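(R)-S-adenosyl-L-methionine hydrolase (Thermus thermophilus, PDB 2CW5) hydrolyses S-adenosyl-L-methionine to adenosine and L-methionine, and lacks chlorinase or fluorinase activity. Local coordinates at residues C[5-10]-C[49-54]; C[38-41]-C[46-49]. All coordinates share one frame; numbering follows the deposited sequence.

Interaction 1 of 2, residues C[5-10]-C[49-54]; sequences YFLSDF and AYALFE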
loop_
_atom_site.group_PDB
_atom_site.type_symbol
_atom_site.label_atom_id
_atom_site.label_comp_id
_atom_site.label_asym_id
_atom_site.label_seq_id
_atom_site.Cartn_x
_atom_site.Cartn_y
_atom_site.Cartn_z
ATOM N N TYR C 5 12.441 -7.253 -8.398
ATOM C CA TYR C 5 11.181 -6.561 -8.653
ATOM C C TYR C 5 10.094 -7.499 -8.150
ATOM O O TYR C 5 10.059 -8.681 -8.508
ATOM C CB TYR C 5 11.047 -6.252 -10.142
ATOM C CG TYR C 5 11.944 -5.095 -10.543
ATOM C CD1 TYR C 5 11.488 -3.776 -10.467
ATOM C CD2 TYR C 5 13.273 -5.311 -10.912
ATOM C CE1 TYR C 5 12.336 -2.697 -10.747
ATOM C CE2 TYR C 5 14.133 -4.237 -11.194
ATOM C CZ TYR C 5 13.655 -2.936 -11.105
ATOM O OH TYR C 5 14.495 -1.876 -11.366
ATOM N N PHE C 6 9.205 -6.949 -7.331
ATOM C CA PHE C 6 8.162 -7.720 -6.663
ATOM C C PHE C 6 6.710 -7.364 -7.009
ATOM O O PHE C 6 6.287 -6.206 -6.905
ATOM C CB PHE C 6 8.437 -7.577 -5.151
ATOM C CG PHE C 6 7.584 -8.431 -4.258
ATOM C CD1 PHE C 6 6.923 -9.557 -4.740
ATOM C CD2 PHE C 6 7.461 -8.103 -2.904
ATOM C CE1 PHE C 6 6.149 -10.346 -3.887
ATOM C CE2 PHE C 6 6.690 -8.883 -2.040
ATOM C CZ PHE C 6 6.030 -10.006 -2.533
ATOM N N LEU C 7 5.956 -8.373 -7.436
ATOM C CA LEU C 7 4.546 -8.197 -7.755
ATOM C C LEU C 7 3.745 -9.266 -7.023
ATOM O O LEU C 7 4.200 -10.398 -6.877
ATOM C CB LEU C 7 4.302 -8.319 -9.266
ATOM C CG LEU C 7 2.841 -8.179 -9.723
ATOM C CD1 LEU C 7 2.787 -7.541 -11.115
ATOM C CD2 LEU C 7 2.157 -9.550 -9.723
ATOM N N SER C 8 2.561 -8.908 -6.541
ATOM C CA SER C 8 1.728 -9.889 -5.858
ATOM C C SER C 8 0.293 -9.411 -5.801
ATOM O O SER C 8 -0.021 -8.308 -6.244
ATOM C CB SER C 8 2.215 -10.104 -4.424
ATOM O OG SER C 8 1.755 -9.058 -3.580
ATOM N N ASP C 9 -0.579 -10.260 -5.262
ATOM C CA ASP C 9 -1.977 -9.899 -5.074
ATOM C C ASP C 9 -2.233 -9.948 -3.563
ATOM O O ASP C 9 -3.367 -10.132 -3.127
ATOM C CB ASP C 9 -2.900 -10.887 -5.797
ATOM C CG ASP C 9 -2.816 -12.301 -5.230
ATOM O OD1 ASP C 9 -1.893 -12.577 -4.438
ATOM O OD2 ASP C 9 -3.676 -13.138 -5.585
ATOM N N PHE C 10 -1.169 -9.780 -2.776
ATOM C CA PHE C 10 -1.269 -9.832 -1.314
ATOM C C PHE C 10 -2.125 -8.729 -0.696
ATOM O O PHE C 10 -2.615 -8.884 0.416
ATOM C CB PHE C 10 0.122 -9.801 -0.660
ATOM C CG PHE C 10 0.972 -11.011 -0.952
ATOM C CD1 PHE C 10 0.413 -12.174 -1.475
ATOM C CD2 PHE C 10 2.337 -10.991 -0.678
ATOM C CE1 PHE C 10 1.202 -13.303 -1.719
ATOM C CE2 PHE C 10 3.133 -12.113 -0.918
ATOM C CZ PHE C 10 2.564 -13.270 -1.438
ATOM N N ALA C 49 -0.652 -10.797 -15.275
ATOM C CA ALA C 49 0.167 -11.081 -16.457
ATOM C C ALA C 49 0.403 -9.792 -17.230
ATOM O O ALA C 49 1.507 -9.538 -17.716
ATOM C CB ALA C 49 -0.532 -12.097 -17.366
ATOM N N TYR C 50 -0.642 -8.981 -17.352
ATOM C CA TYR C 50 -0.520 -7.726 -18.089
ATOM C C TYR C 50 0.411 -6.746 -17.377
ATOM O O TYR C 50 1.235 -6.092 -18.021
ATOM C CB TYR C 50 -1.894 -7.075 -18.307
ATOM C CG TYR C 50 -1.804 -5.780 -19.095
ATOM C CD1 TYR C 50 -1.293 -5.771 -20.396
ATOM C CD2 TYR C 50 -2.176 -4.561 -18.525
ATOM C CE1 TYR C 50 -1.151 -4.584 -21.105
ATOM C CE2 TYR C 50 -2.037 -3.359 -19.234
ATOM C CZ TYR C 50 -1.521 -3.383 -20.521
ATOM O OH TYR C 50 -1.366 -2.212 -21.230
ATOM N N ALA C 51 0.287 -6.645 -16.053
ATOM C CA ALA C 51 1.137 -5.739 -15.283
ATOM C C ALA C 51 2.621 -6.041 -15.515
ATOM O O ALA C 51 3.434 -5.128 -15.637
ATOM C CB ALA C 51 0.806 -5.837 -13.794
ATOM N N LEU C 52 2.972 -7.324 -15.562
ATOM C CA LEU C 52 4.356 -7.721 -15.801
ATOM C C LEU C 52 4.771 -7.313 -17.214
ATOM O O LEU C 52 5.854 -6.779 -17.424
ATOM C CB LEU C 52 4.513 -9.234 -15.620
ATOM C CG LEU C 52 4.322 -9.739 -14.183
ATOM C CD1 LEU C 52 4.319 -11.268 -14.166
ATOM C CD2 LEU C 52 5.438 -9.199 -13.295
ATOM N N PHE C 53 3.889 -7.571 -18.176
ATOM C CA PHE C 53 4.114 -7.232 -19.579
ATOM C C PHE C 53 4.405 -5.736 -19.719
ATOM O O PHE C 53 5.307 -5.317 -20.446
ATOM C CB PHE C 53 2.852 -7.590 -20.367
ATOM C CG PHE C 53 2.909 -7.242 -21.822
ATOM C CD1 PHE C 53 3.602 -8.050 -22.721
ATOM C CD2 PHE C 53 2.228 -6.126 -22.305
ATOM C CE1 PHE C 53 3.609 -7.754 -24.083
ATOM C CE2 PHE C 53 2.230 -5.820 -23.670
ATOM C CZ PHE C 53 2.922 -6.638 -24.560
ATOM N N GLU C 54 3.624 -4.945 -18.996
ATOM C CA GLU C 54 3.723 -3.496 -19.007
ATOM C C GLU C 54 5.066 -2.937 -18.520
ATOM O O GLU C 54 5.608 -2.003 -19.110
ATOM C CB GLU C 54 2.573 -2.938 -18.162
ATOM C CG GLU C 54 2.460 -1.439 -18.088
ATOM C CD GLU C 54 1.030 -0.998 -17.793
ATOM O OE1 GLU C 54 0.421 -1.529 -16.840
ATOM O OE2 GLU C 54 0.515 -0.125 -18.520
#
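Leu7 of strand 4-8 reaches the helix of residues 49-54 through one methyl group, which settles between Ala51 and Leu52. Its CB points toward the helix but stays 4.3 Å from Leu52 CD2. The next atom, CG, lies anti to the backbone N (chi1 179°), which swings the branch point along the strand toward its C-terminal end; from there CD1 turns to the helix. CD1 makes the close contacts: it stands 3.7 Å from Ala51 CB and 3.8 Å from Leu52 CD2. The other branch, CD2, diverges toward the loop after strand 34-37, where it meets Leu40 CD1 at 3.7 Å. The two methyls therefore serve different neighbours, and the side chain bridges helix and loop.

Leu52 comes in from the flank, its side chain running obliquely to that of Leu7, and its CG also approaches Leu7 CD1, at 4.1 Å. The same leucine packs on Leu36, Val65 and Ala67, and Ala51 also touches Pro15 of the second subunit. Everything that meets here is aliphatic and buried, so the contact rests on shape and exclusion of water.

Beyond the strand end, Ser8 OG accepts a hydrogen bond from Phe10 N at 3.1 Å, an ST turn that leads the chain past Asp9, which probably binds adenosine. The arrangement is that of a beta-alpha-beta crossover: helix 45-55 joins parallel strands 34-37 and 64-68 and packs across strand 4-8, which lies between them in the mixed sheet.

Interaction 2 of 2, residues C[38-41]-C[46-49]; sequences HALP and RRAA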
loop_
_atom_site.group_PDB
_atom_site.type_symbol
_atom_site.label_atom_id
_atom_site.label_comp_id
_atom_site.label_asym_id
_atom_site.label_seq_id
_atom_site.Cartn_x
_atom_site.Cartn_y
_atom_site.Cartn_z
ATOM N N HIS C 38 0.967 -4.555 -5.799
ATOM C CA HIS C 38 0.542 -5.473 -4.747
ATOM C C HIS C 38 -0.956 -5.405 -4.459
ATOM O O HIS C 38 -1.510 -6.290 -3.804
ATOM C CB HIS C 38 1.325 -5.200 -3.450
ATOM C CG HIS C 38 2.782 -5.536 -3.544
ATOM N ND1 HIS C 38 3.233 -6.809 -3.822
ATOM C CD2 HIS C 38 3.885 -4.754 -3.467
ATOM C CE1 HIS C 38 4.550 -6.796 -3.916
ATOM N NE2 HIS C 38 4.971 -5.561 -3.706
ATOM N N ALA C 39 -1.609 -4.356 -4.944
ATOM C CA ALA C 39 -3.043 -4.191 -4.725
ATOM C C ALA C 39 -3.849 -4.723 -5.909
ATOM O O ALA C 39 -4.868 -4.150 -6.276
ATOM C CB ALA C 39 -3.372 -2.712 -4.485
ATOM N N LEU C 40 -3.382 -5.817 -6.504
ATOM C CA LEU C 40 -4.067 -6.421 -7.648
ATOM C C LEU C 40 -5.196 -7.328 -7.175
ATOM O O LEU C 40 -5.124 -7.905 -6.089
ATOM C CB LEU C 40 -3.080 -7.244 -8.484
ATOM C CG LEU C 40 -1.883 -6.497 -9.082
ATOM C CD1 LEU C 40 -0.961 -7.492 -9.769
ATOM C CD2 LEU C 40 -2.364 -5.439 -10.067
ATOM N N PRO C 41 -6.256 -7.476 -7.991
ATOM C CA PRO C 41 -7.369 -8.339 -7.582
ATOM C C PRO C 41 -6.860 -9.740 -7.256
ATOM O O PRO C 41 -6.091 -10.330 -8.017
ATOM C CB PRO C 41 -8.289 -8.317 -8.802
ATOM C CG PRO C 41 -8.029 -6.964 -9.400
ATOM C CD PRO C 41 -6.524 -6.855 -9.300
ATOM N N ARG C 46 -4.809 -12.746 -15.265
ATOM C CA ARG C 46 -4.728 -11.952 -16.485
ATOM C C ARG C 46 -4.291 -10.526 -16.178
ATOM O O ARG C 46 -3.506 -9.943 -16.909
ATOM C CB ARG C 46 -6.077 -11.963 -17.207
ATOM C CG ARG C 46 -6.488 -13.357 -17.677
ATOM C CD ARG C 46 -7.954 -13.394 -18.068
ATOM N NE ARG C 46 -8.233 -12.722 -19.335
ATOM C CZ ARG C 46 -8.290 -13.338 -20.511
ATOM N NH1 ARG C 46 -8.084 -14.646 -20.590
ATOM N NH2 ARG C 46 -8.581 -12.651 -21.608
ATOM N N ARG C 47 -4.802 -9.975 -15.081
ATOM C CA ARG C 47 -4.457 -8.626 -14.662
ATOM C C ARG C 47 -2.978 -8.599 -14.308
ATOM O O ARG C 47 -2.238 -7.690 -14.709
ATOM C CB ARG C 47 -5.299 -8.239 -13.438
ATOM C CG ARG C 47 -4.919 -6.923 -12.775
ATOM C CD ARG C 47 -5.195 -5.720 -13.653
ATOM N NE ARG C 47 -4.854 -4.480 -12.958
ATOM C CZ ARG C 47 -5.632 -3.886 -12.057
ATOM N NH1 ARG C 47 -6.812 -4.409 -11.743
ATOM N NH2 ARG C 47 -5.220 -2.779 -11.451
ATOM N N ALA C 48 -2.545 -9.616 -13.571
ATOM C CA ALA C 48 -1.151 -9.711 -13.153
ATOM C C ALA C 48 -0.222 -9.954 -14.334
ATOM O O ALA C 48 0.873 -9.386 -14.395
ATOM C CB ALA C 48 -0.990 -10.824 -12.112
ATOM N N ALA C 49 -0.652 -10.797 -15.275
ATOM C CA ALA C 49 0.167 -11.081 -16.457
ATOM C C ALA C 49 0.403 -9.792 -17.230
ATOM O O ALA C 49 1.507 -9.538 -17.716
ATOM C CB ALA C 49 -0.532 -12.097 -17.366
#
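Leu40 and Pro41 meet Arg47 from different directions. The leucine side chain runs obliquely to the arginine and lays CD2 over one face of the guanidinium group, 3.9 Å from Arg47 NE. Pro41 crosses the arginine at about a right angle, its ring carbon CD lying 3.5 Å from Arg47 NH1. The arginine chain bends at chi2 (67°), which turns the outer part of the chain across the two loop side chains, so that CG as well as the guanidinium lies against both residues: Arg47 CG is 3.8 Å from Pro41 CD. The second leucine branch turns to Ala48, with Leu40 CD1 4.1 Å from both Ala48 CA and Ala48 CB.

The strongest polar partner of the guanidinium lies outside the two segments: Arg47 NH2 makes a salt bridge to Glu13 of the second subunit, and Leu40 also packs on that glutamate. Were Arg47 cut back to an alanine, Glu13 of the second subunit would probably lose its charged mate, and the Leu40 methyl and Pro41 ring the group that covers them.

Within these segments the contact is van der Waals in kind, carbon against a guanidinium group and against Ala48, while the arginine's charge probably finds its main partner across the subunit interface.

How the interactions relate
From the N terminus, strand 4-8 comes first; the chain then runs through helix 16-24 and strand 34-37 before reaching residues 38-41. Interaction 2 closes the short turn from this loop onto the start of helix 45-55. It is nested inside the longer loop that interaction 1 closes between 5-10 and 49-54, and Ala49 belongs to both. Residues 38-41 are also joined directly to the end of strand 4-8: Ser8 OG lies 2.7 Å from His38 ND1, a probable hydrogen bond, and Phe6 meets His38 edge-to-face. Together the contacts tie the sheet, the loop and the helix into one unit beside the second subunit.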